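Local coordinates for extracellular ligand-binding receptor (PDB 4F06), which binds p-hydroxybenzoic acid as the solute-binding protein of an ABC transporter and probably delivers such lignin-derived aromatic compounds for uptake, at residues Tyr80-Ala85 against Ser107-Lys112; Lys137-Val142 against Lys161-Glu166; Pro185-Ile190 against Val212-Asp217. All coordinates share one frame; numbering follows the deposited sequence. Where two conformers were deposited one is given.

Contact 1 (Tyr80-Ala85 against Ser107-Lys112). With PHB (p-hydroxybenzoic acid), chain B.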
loop_
_atom_site.group_PDB
_atom_site.type_symbol
_atom_site.label_atom_id
_atom_site.label_comp_id
_atom_site.label_asym_id
_atom_site.label_seq_id
_atom_site.Cartn_x
_atom_site.Cartn_y
_atom_site.Cartn_z
ATOM N N TYR A 80 -5.896 3.630 5.733
ATOM C CA TYR A 80 -5.605 2.287 5.264
ATOM C C TYR A 80 -6.582 1.848 4.139
ATOM O O TYR A 80 -6.150 1.344 3.089
ATOM C CB TYR A 80 -5.676 1.299 6.432
ATOM C CG TYR A 80 -5.097 -0.055 6.105
ATOM C CD1 TYR A 80 -3.743 -0.180 5.766
ATOM C CD2 TYR A 80 -5.900 -1.209 6.117
ATOM C CE1 TYR A 80 -3.205 -1.425 5.432
ATOM C CE2 TYR A 80 -5.368 -2.474 5.830
ATOM C CZ TYR A 80 -4.027 -2.567 5.475
ATOM O OH TYR A 80 -3.431 -3.767 5.123
ATOM N N PHE A 81 -7.895 2.023 4.378
ATOM C CA PHE A 81 -8.894 1.508 3.455
ATOM C C PHE A 81 -9.400 2.560 2.466
ATOM O O PHE A 81 -9.744 3.687 2.865
ATOM C CB PHE A 81 -10.088 0.938 4.242
ATOM C CG PHE A 81 -9.760 -0.327 5.035
ATOM C CD1 PHE A 81 -9.528 -1.511 4.344
ATOM C CD2 PHE A 81 -9.715 -0.319 6.420
ATOM C CE1 PHE A 81 -9.249 -2.683 5.029
ATOM C CE2 PHE A 81 -9.439 -1.502 7.108
ATOM C CZ PHE A 81 -9.219 -2.695 6.413
ATOM N N THR A 82 -9.559 2.109 1.245
ATOM C CA THR A 82 -10.132 2.985 0.205
ATOM C C THR A 82 -11.431 3.698 0.611
ATOM O O THR A 82 -11.521 4.897 0.443
ATOM C CB THR A 82 -10.299 2.199 -1.108
ATOM O OG1 THR A 82 -9.041 2.052 -1.749
ATOM C CG2 THR A 82 -11.246 2.893 -2.088
ATOM N N PRO A 83 -12.462 2.979 1.103
ATOM C CA PRO A 83 -13.723 3.666 1.426
ATOM C C PRO A 83 -13.560 4.741 2.474
ATOM O O PRO A 83 -14.317 5.702 2.513
ATOM C CB PRO A 83 -14.675 2.520 1.875
ATOM C CG PRO A 83 -13.750 1.343 2.149
ATOM C CD PRO A 83 -12.636 1.512 1.145
ATOM N N ASN A 84 -12.601 4.576 3.364
ATOM C CA ASN A 84 -12.340 5.598 4.374
ATOM C C ASN A 84 -11.679 6.818 3.785
ATOM O O ASN A 84 -12.091 7.958 4.061
ATOM C CB ASN A 84 -11.533 4.992 5.526
ATOM C CG ASN A 84 -12.312 3.912 6.256
ATOM O OD1 ASN A 84 -13.576 3.909 6.267
ATOM N ND2 ASN A 84 -11.589 3.019 6.944
ATOM N N ALA A 85 -10.702 6.612 2.893
ATOM C CA ALA A 85 -10.106 7.743 2.178
ATOM C C ALA A 85 -11.152 8.467 1.317
ATOM O O ALA A 85 -11.163 9.709 1.251
ATOM C CB ALA A 85 -8.983 7.279 1.284
ATOM N N SER A 107 -7.127 3.802 -7.688
ATOM C CA SER A 107 -6.544 4.878 -8.524
ATOM C C SER A 107 -7.301 6.186 -8.386
ATOM O O SER A 107 -6.681 7.237 -8.270
ATOM C CB SER A 107 -6.519 4.464 -10.005
ATOM O OG SER A 107 -5.530 3.492 -10.259
ATOM N N SER A 108 -8.631 6.149 -8.421
ATOM C CA SER A 108 -9.410 7.377 -8.481
ATOM C C SER A 108 -9.364 8.216 -7.212
ATOM O O SER A 108 -9.864 9.340 -7.234
ATOM C CB SER A 108 -10.866 7.086 -8.830
ATOM O OG SER A 108 -11.438 6.302 -7.789
ATOM N N ILE A 109 -8.790 7.723 -6.105
ATOM C CA ILE A 109 -8.786 8.529 -4.875
ATOM C C ILE A 109 -8.160 9.898 -5.149
ATOM O O ILE A 109 -8.640 10.906 -4.646
ATOM C CB ILE A 109 -8.052 7.786 -3.759
ATOM C CG1 ILE A 109 -8.853 6.547 -3.319
ATOM C CG2 ILE A 109 -7.792 8.729 -2.573
ATOM C CD1 ILE A 109 -8.114 5.645 -2.340
ATOM N N THR A 110 -7.049 9.970 -5.894
ATOM C CA THR A 110 -6.375 11.266 -6.100
ATOM C C THR A 110 -7.242 12.238 -6.907
ATOM O O THR A 110 -7.018 13.437 -6.807
ATOM C CB THR A 110 -4.992 11.085 -6.764
ATOM O OG1 THR A 110 -5.175 10.320 -7.969
ATOM C CG2 THR A 110 -3.996 10.386 -5.857
ATOM N N GLU A 111 -8.200 11.719 -7.667
ATOM C CA GLU A 111 -9.075 12.580 -8.459
ATOM C C GLU A 111 -10.163 13.227 -7.614
ATOM O O GLU A 111 -10.892 14.082 -8.120
ATOM C CB GLU A 111 -9.741 11.791 -9.614
ATOM C CG GLU A 111 -8.716 11.233 -10.604
ATOM C CD GLU A 111 -9.442 10.383 -11.636
ATOM O OE1 GLU A 111 -10.062 9.332 -11.255
ATOM O OE2 GLU A 111 -9.391 10.745 -12.815
ATOM N N LYS A 112 -10.288 12.845 -6.342
ATOM C CA LYS A 112 -11.421 13.325 -5.537
ATOM C C LYS A 112 -11.119 14.633 -4.779
ATOM O O LYS A 112 -12.015 15.194 -4.142
ATOM C CB LYS A 112 -11.824 12.254 -4.488
ATOM C CG LYS A 112 -12.163 10.912 -5.105
ATOM C CD LYS A 112 -13.296 10.989 -6.107
ATOM C CE LYS A 112 -13.593 9.593 -6.625
ATOM N NZ LYS A 112 -14.722 9.580 -7.583
HETATM C "C1'" PHB B . -7.349 -0.311 0.217
HETATM O "O1'" PHB B . -7.166 0.520 -0.683
HETATM O "O2'" PHB B . -8.465 -0.429 0.830
HETATM C C1 PHB B . -6.227 -1.245 0.544
HETATM C C2 PHB B . -5.248 -1.544 -0.423
HETATM C C3 PHB B . -4.245 -2.441 -0.143
HETATM C C4 PHB B . -4.205 -3.086 1.075
HETATM C C5 PHB B . -5.160 -2.814 2.032
HETATM C C6 PHB B . -6.184 -1.910 1.780
HETATM O O4 PHB B . -3.272 -4.010 1.378
#
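Thr82 and Ile109 meet beside the ligand cleft of a periplasmic binding protein fold, where the start of helix 82-88 faces the 3-10 turn of residues 107-111. From CB of Thr82 the two branches diverge. OG1 lies beside the backbone N (chi1 -77°) and donates a 2.6 Å hydrogen bond to O1' of p-hydroxybenzoic acid; it is also hydrogen-bonded to Thr106, which steadies the hydroxyl. CG2, the other branch, comes to 4.2 Å from CD1 of Ile109, which packs against both branches but nearer to OG1; the hydroxyl serves the ligand.

The backbone N of Thr82 grips the second carboxylate oxygen, O2', at 2.8 Å with a nearly straight N-H...O angle of 167°. Since Phe81 is the N-cap residue, the carboxylate sits at the helix start, where the helix dipole would be expected to favour its negative charge. The ligand turns its C5-C6 edge to one face of the Tyr80 ring near the rim, the planes steeply inclined; Tyr80 CZ is 3.6 Å from ligand C5, and OH is tied to the carbonyl of Ala204. Ile109 reaches across with an extended tip: its CD1 lies 3.8 Å from Thr82 OG1 and 4.1 Å from CB of Ala85.

Contact 2 (Lys137-Val142 against Lys161-Glu166)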
loop_
_atom_site.group_PDB
_atom_site.type_symbol
_atom_site.label_atom_id
_atom_site.label_comp_id
_atom_site.label_asym_id
_atom_site.label_seq_id
_atom_site.Cartn_x
_atom_site.Cartn_y
_atom_site.Cartn_z
ATOM N N LYS A 137 6.065 -16.067 -17.260
ATOM C CA LYS A 137 6.211 -17.335 -16.540
ATOM C C LYS A 137 5.436 -18.483 -17.195
ATOM O O LYS A 137 5.413 -19.592 -16.671
ATOM C CB LYS A 137 5.803 -17.221 -15.044
ATOM C CG LYS A 137 6.620 -16.245 -14.192
ATOM C CD LYS A 137 8.056 -16.670 -13.995
ATOM C CE LYS A 137 8.261 -17.224 -12.599
ATOM N NZ LYS A 137 9.535 -17.996 -12.523
ATOM N N GLY A 138 4.764 -18.214 -18.309
ATOM C CA GLY A 138 4.113 -19.270 -19.072
ATOM C C GLY A 138 2.661 -19.514 -18.710
ATOM O O GLY A 138 2.091 -20.481 -19.180
ATOM N N ALA A 139 2.027 -18.628 -17.933
ATOM C CA ALA A 139 0.616 -18.848 -17.611
ATOM C C ALA A 139 -0.217 -18.719 -18.851
ATOM O O ALA A 139 0.061 -17.872 -19.715
ATOM C CB ALA A 139 0.129 -17.841 -16.573
ATOM N N THR A 140 -1.246 -19.543 -18.947
ATOM C CA THR A 140 -2.145 -19.386 -20.079
ATOM C C THR A 140 -3.588 -19.194 -19.681
ATOM O O THR A 140 -4.290 -18.436 -20.370
ATOM C CB THR A 140 -2.074 -20.574 -21.028
ATOM O OG1 THR A 140 -2.302 -21.752 -20.273
ATOM C CG2 THR A 140 -0.699 -20.670 -21.625
ATOM N N LYS A 141 -4.030 -19.859 -18.600
ATOM C CA LYS A 141 -5.389 -19.682 -18.096
ATOM C C LYS A 141 -5.330 -19.271 -16.619
ATOM O O LYS A 141 -4.830 -20.020 -15.777
ATOM C CB LYS A 141 -6.167 -20.986 -18.248
ATOM C CG LYS A 141 -6.377 -21.379 -19.713
ATOM C CD LYS A 141 -7.279 -22.619 -19.797
ATOM C CE LYS A 141 -7.310 -23.225 -21.193
ATOM N NZ LYS A 141 -7.491 -22.252 -22.296
ATOM N N VAL A 142 -5.822 -18.072 -16.314
ATOM C CA VAL A 142 -5.730 -17.522 -14.966
ATOM C C VAL A 142 -7.106 -17.418 -14.325
ATOM O O VAL A 142 -8.084 -17.041 -14.997
ATOM C CB VAL A 142 -5.044 -16.136 -15.004
ATOM C CG1 VAL A 142 -5.212 -15.385 -13.677
ATOM C CG2 VAL A 142 -3.548 -16.304 -15.299
ATOM N N LYS A 161 -7.164 -6.677 -18.380
ATOM C CA LYS A 161 -6.812 -5.909 -19.571
ATOM C C LYS A 161 -5.386 -6.221 -20.016
ATOM O O LYS A 161 -5.107 -6.393 -21.219
ATOM C CB LYS A 161 -6.986 -4.407 -19.299
ATOM C CG LYS A 161 -8.440 -3.958 -19.274
ATOM C CD LYS A 161 -8.624 -2.462 -19.151
ATOM C CE LYS A 161 -10.108 -2.125 -19.145
ATOM N NZ LYS A 161 -10.250 -0.643 -19.139
ATOM N N THR A 162 -4.472 -6.308 -19.049
ATOM C CA THR A 162 -3.040 -6.459 -19.411
ATOM C C THR A 162 -2.755 -7.888 -19.864
ATOM O O THR A 162 -2.120 -8.108 -20.889
ATOM C CB THR A 162 -2.152 -6.088 -18.205
ATOM O OG1 THR A 162 -2.513 -4.786 -17.723
ATOM C CG2 THR A 162 -0.678 -6.134 -18.533
ATOM N N PHE A 163 -3.242 -8.865 -19.098
ATOM C CA PHE A 163 -3.005 -10.280 -19.438
ATOM C C PHE A 163 -3.656 -10.665 -20.776
ATOM O O PHE A 163 -3.057 -11.357 -21.594
ATOM C CB PHE A 163 -3.469 -11.187 -18.274
ATOM C CG PHE A 163 -3.036 -12.628 -18.427
ATOM C CD1 PHE A 163 -1.682 -12.969 -18.463
ATOM C CD2 PHE A 163 -4.003 -13.662 -18.433
ATOM C CE1 PHE A 163 -1.305 -14.308 -18.564
ATOM C CE2 PHE A 163 -3.616 -14.996 -18.497
ATOM C CZ PHE A 163 -2.266 -15.316 -18.578
ATOM N N GLU A 164 -4.889 -10.194 -20.990
ATOM C CA GLU A 164 -5.563 -10.523 -22.252
ATOM C C GLU A 164 -4.870 -9.819 -23.422
ATOM O O GLU A 164 -4.784 -10.407 -24.507
ATOM C CB GLU A 164 -7.076 -10.196 -22.179
ATOM C CG GLU A 164 -7.775 -11.103 -21.150
ATOM C CD GLU A 164 -9.182 -10.690 -20.825
ATOM O OE1 GLU A 164 -9.784 -9.931 -21.603
ATOM O OE2 GLU A 164 -9.706 -11.107 -19.749
ATOM N N ALA A 165 -4.293 -8.628 -23.237
ATOM C CA ALA A 165 -3.607 -7.988 -24.348
ATOM C C ALA A 165 -2.326 -8.775 -24.727
ATOM O O ALA A 165 -1.853 -8.661 -25.849
ATOM C CB ALA A 165 -3.262 -6.563 -23.975
ATOM N N GLU A 166 -1.781 -9.512 -23.750
ATOM C CA GLU A 166 -0.621 -10.398 -23.920
ATOM C C GLU A 166 -1.021 -11.774 -24.529
ATOM O O GLU A 166 -0.163 -12.637 -24.743
ATOM C CB GLU A 166 0.059 -10.635 -22.552
ATOM C CG GLU A 166 0.719 -9.431 -21.882
ATOM C CD GLU A 166 2.145 -9.145 -22.351
ATOM O OE1 GLU A 166 2.893 -10.081 -22.710
ATOM O OE2 GLU A 166 2.521 -7.962 -22.354
#
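Phe163 reaches from helix 150-165 to Ala139 and Val142, at the point where the chain enters strand 141-147; helix and strand belong to one beta-alpha-beta unit that continues into strand 169-176. Along the helix, after Lys161, comes Thr162. Its OG1 bonds back to the carbonyl of Ala158, so the hydroxyl is satisfied within its own helix while the side chain rests on Val128 and Ala131 of helix 123-136.

Phe163 follows and carries the contact. With CG anti to the backbone N (chi1 -169°), the ring projects from the helix toward the strand. Its CE2 meets CG2 of Val142 at 3.5 Å, an oblique approach by a branched side chain whose bulk fills the space beside the ring. CZ lies 4.0 Å from CB of Ala139, a residue small enough to let the ring come close to the backbone. The carbonyl O of Ala139 stands near the ring plane, 3.6 Å from CZ at the edge. Phe159, one turn earlier, meets the Phe163 ring with the planes at about 35°.

Glu164 turns aside onto Val170 of strand 169-176, and at Glu166 the helix has ended. Across the two segments the contact is essentially apolar: it depends on burying a large ring against small and branched side chains, with the electronegative carbonyl of Ala139 placed at the ring's rim, where the hydrogens carry slight positive charge.

Contact 3 (Pro185-Ile190 against Val212-Asp217)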
loop_
_atom_site.group_PDB
_atom_site.type_symbol
_atom_site.label_atom_id
_atom_site.label_comp_id
_atom_site.label_asym_id
_atom_site.label_seq_id
_atom_site.Cartn_x
_atom_site.Cartn_y
_atom_site.Cartn_z
ATOM N N PRO A 185 -14.391 -23.111 -0.303
ATOM C CA PRO A 185 -15.231 -23.190 -1.500
ATOM C C PRO A 185 -14.635 -22.456 -2.701
ATOM O O PRO A 185 -14.744 -22.944 -3.845
ATOM C CB PRO A 185 -16.555 -22.580 -1.026
ATOM C CG PRO A 185 -16.604 -22.943 0.430
ATOM C CD PRO A 185 -15.182 -22.732 0.897
ATOM N N ILE A 186 -13.990 -21.310 -2.476
ATOM C CA ILE A 186 -13.318 -20.603 -3.568
ATOM C C ILE A 186 -12.207 -21.452 -4.162
ATOM O O ILE A 186 -12.051 -21.523 -5.390
ATOM C CB ILE A 186 -12.752 -19.247 -3.119
ATOM C CG1 ILE A 186 -13.893 -18.396 -2.600
ATOM C CG2 ILE A 186 -12.101 -18.521 -4.282
ATOM C CD1 ILE A 186 -15.088 -18.439 -3.516
HETATM N N MSE A 187 -11.425 -22.116 -3.305
HETATM C CA MSE A 187 -10.360 -22.988 -3.825
HETATM C C MSE A 187 -10.901 -24.109 -4.673
HETATM O O MSE A 187 -10.293 -24.443 -5.684
HETATM C CB MSE A 187 -9.442 -23.488 -2.696
HETATM C CG MSE A 187 -8.742 -22.436 -1.890
HETATM SE SE MSE A 187 -7.710 -21.194 -2.996
HETATM C CE MSE A 187 -7.707 -19.827 -1.713
ATOM N N GLN A 188 -12.036 -24.680 -4.273
ATOM C CA GLN A 188 -12.652 -25.744 -5.059
ATOM C C GLN A 188 -13.092 -25.203 -6.417
ATOM O O GLN A 188 -12.949 -25.888 -7.424
ATOM C CB GLN A 188 -13.846 -26.356 -4.318
ATOM C CG GLN A 188 -14.468 -27.540 -5.063
ATOM C CD GLN A 188 -13.462 -28.670 -5.251
ATOM O OE1 GLN A 188 -12.766 -29.082 -4.294
ATOM N NE2 GLN A 188 -13.366 -29.176 -6.481
ATOM N N ARG A 189 -13.648 -23.993 -6.441
ATOM C CA ARG A 189 -14.086 -23.380 -7.691
ATOM C C ARG A 189 -12.866 -23.149 -8.604
ATOM O O ARG A 189 -12.915 -23.435 -9.807
ATOM C CB ARG A 189 -14.809 -22.066 -7.399
ATOM C CG ARG A 189 -16.228 -22.277 -6.868
ATOM C CD ARG A 189 -16.846 -20.997 -6.340
ATOM N NE ARG A 189 -17.057 -20.015 -7.404
ATOM C CZ ARG A 189 -17.403 -18.748 -7.195
ATOM N NH1 ARG A 189 -17.555 -18.279 -5.956
ATOM N NH2 ARG A 189 -17.575 -17.945 -8.227
ATOM N N ILE A 190 -11.757 -22.679 -8.022
ATOM C CA ILE A 190 -10.527 -22.497 -8.788
ATOM C C ILE A 190 -10.002 -23.825 -9.339
ATOM O O ILE A 190 -9.628 -23.888 -10.535
ATOM C CB ILE A 190 -9.483 -21.742 -7.964
ATOM C CG1 ILE A 190 -9.981 -20.311 -7.732
ATOM C CG2 ILE A 190 -8.141 -21.763 -8.705
ATOM C CD1 ILE A 190 -9.175 -19.508 -6.711
ATOM N N VAL A 212 -4.137 -17.463 1.679
ATOM C CA VAL A 212 -2.912 -18.219 1.364
ATOM C C VAL A 212 -2.940 -19.591 2.052
ATOM O O VAL A 212 -2.554 -20.603 1.457
ATOM C CB VAL A 212 -1.660 -17.406 1.709
ATOM C CG1 VAL A 212 -0.387 -18.259 1.589
ATOM C CG2 VAL A 212 -1.579 -16.202 0.762
ATOM N N LYS A 213 -3.353 -19.607 3.330
ATOM C CA LYS A 213 -3.397 -20.886 4.019
ATOM C C LYS A 213 -4.367 -21.835 3.338
ATOM O O LYS A 213 -4.087 -23.024 3.246
ATOM C CB LYS A 213 -3.770 -20.660 5.470
ATOM C CG LYS A 213 -2.612 -20.159 6.302
ATOM C CD LYS A 213 -3.026 -19.966 7.753
ATOM C CE LYS A 213 -1.844 -19.724 8.700
ATOM N NZ LYS A 213 -1.063 -20.970 9.010
ATOM N N ALA A 214 -5.516 -21.361 2.847
ATOM C CA ALA A 214 -6.455 -22.227 2.140
ATOM C C ALA A 214 -5.888 -22.719 0.817
ATOM O O ALA A 214 -6.151 -23.861 0.420
ATOM C CB ALA A 214 -7.761 -21.492 1.916
ATOM N N TYR A 215 -5.169 -21.846 0.102
ATOM C CA TYR A 215 -4.530 -22.213 -1.190
ATOM C C TYR A 215 -3.560 -23.400 -0.967
ATOM O O TYR A 215 -3.527 -24.371 -1.748
ATOM C CB TYR A 215 -3.841 -20.949 -1.741
ATOM C CG TYR A 215 -2.770 -21.165 -2.752
ATOM C CD1 TYR A 215 -3.084 -21.593 -4.037
ATOM C CD2 TYR A 215 -1.456 -20.892 -2.435
ATOM C CE1 TYR A 215 -2.101 -21.813 -5.001
ATOM C CE2 TYR A 215 -0.434 -21.058 -3.397
ATOM C CZ TYR A 215 -0.762 -21.517 -4.676
ATOM O OH TYR A 215 0.255 -21.703 -5.576
ATOM N N ILE A 216 -2.770 -23.318 0.103
ATOM C CA ILE A 216 -1.824 -24.389 0.425
ATOM C C ILE A 216 -2.565 -25.622 0.958
ATOM O O ILE A 216 -2.322 -26.752 0.497
ATOM C CB ILE A 216 -0.821 -23.902 1.476
ATOM C CG1 ILE A 216 0.054 -22.775 0.916
ATOM C CG2 ILE A 216 0.020 -25.068 2.008
ATOM C CD1 ILE A 216 0.766 -22.001 2.004
ATOM N N ASP A 217 -3.477 -25.415 1.912
ATOM C CA ASP A 217 -4.041 -26.565 2.643
ATOM C C ASP A 217 -5.029 -27.375 1.809
ATOM O O ASP A 217 -5.273 -28.520 2.124
ATOM C CB ASP A 217 -4.687 -26.112 3.958
ATOM C CG ASP A 217 -3.677 -25.589 4.977
ATOM O OD1 ASP A 217 -2.453 -25.726 4.804
ATOM O OD2 ASP A 217 -4.124 -24.967 5.969
#
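Met187, present as selenomethionine, lays CG, SE and CE against the backbone and CB atoms of Ala214 and Tyr215, and this is the dense part of the contact. The bend at chi2 (-55°) sets SE over CA of Tyr215, at 3.8 Å, and the terminal methyl then runs back toward the N-terminal end of that helix. CG lies 3.8 Å from the carbonyl O of Ala214, and CE 3.7 Å from the Tyr215 backbone N. CE also touches CB of Ala214 and CB of Tyr215, each at 4.0 Å. A flexible, unbranched side chain can follow such a surface, and the small Ala214 lets the helices approach until the CA atoms of Met187 and Tyr215 are 6.4 Å apart.

These helices, 184-193 and 206-217, are successive connections in the parallel part of the mixed sheet: one leads from strand 169-176 into strand 197-201, the other on to strand 226-230. On the sheet side, Ile190 and Tyr215 both rest on Ile198. The Tyr215 ring leads away from Met187, and its OH finds the carbonyl of Val225. The outer side is looser and polar: Gln188 and Asp217 are exposed, with the Gln188 amide nitrogen hydrogen-bonded to Asn192 OD1.

The three contacts follow one another along the chain without interleaving. Contact 1 lies at the ligand cleft, beside strands 75-78 and 99-101 of the six-stranded sheet. Contacts 2 and 3 belong to the other large sheet: contact 2 ties helix 150-165 to the start of strand 141-147, whereas contact 3 joins the helices before and after strand 197-201. Their centres are about 21 Å apart, with nearest atoms about 7 Å apart. Contact 1 is about 28 Å from contact 2 and about 30 Å from contact 3, centre to centre. Thus one contact shapes the ligand site directly, while the other two pack helices of the partner lobe, on a strand and on a neighbouring helix.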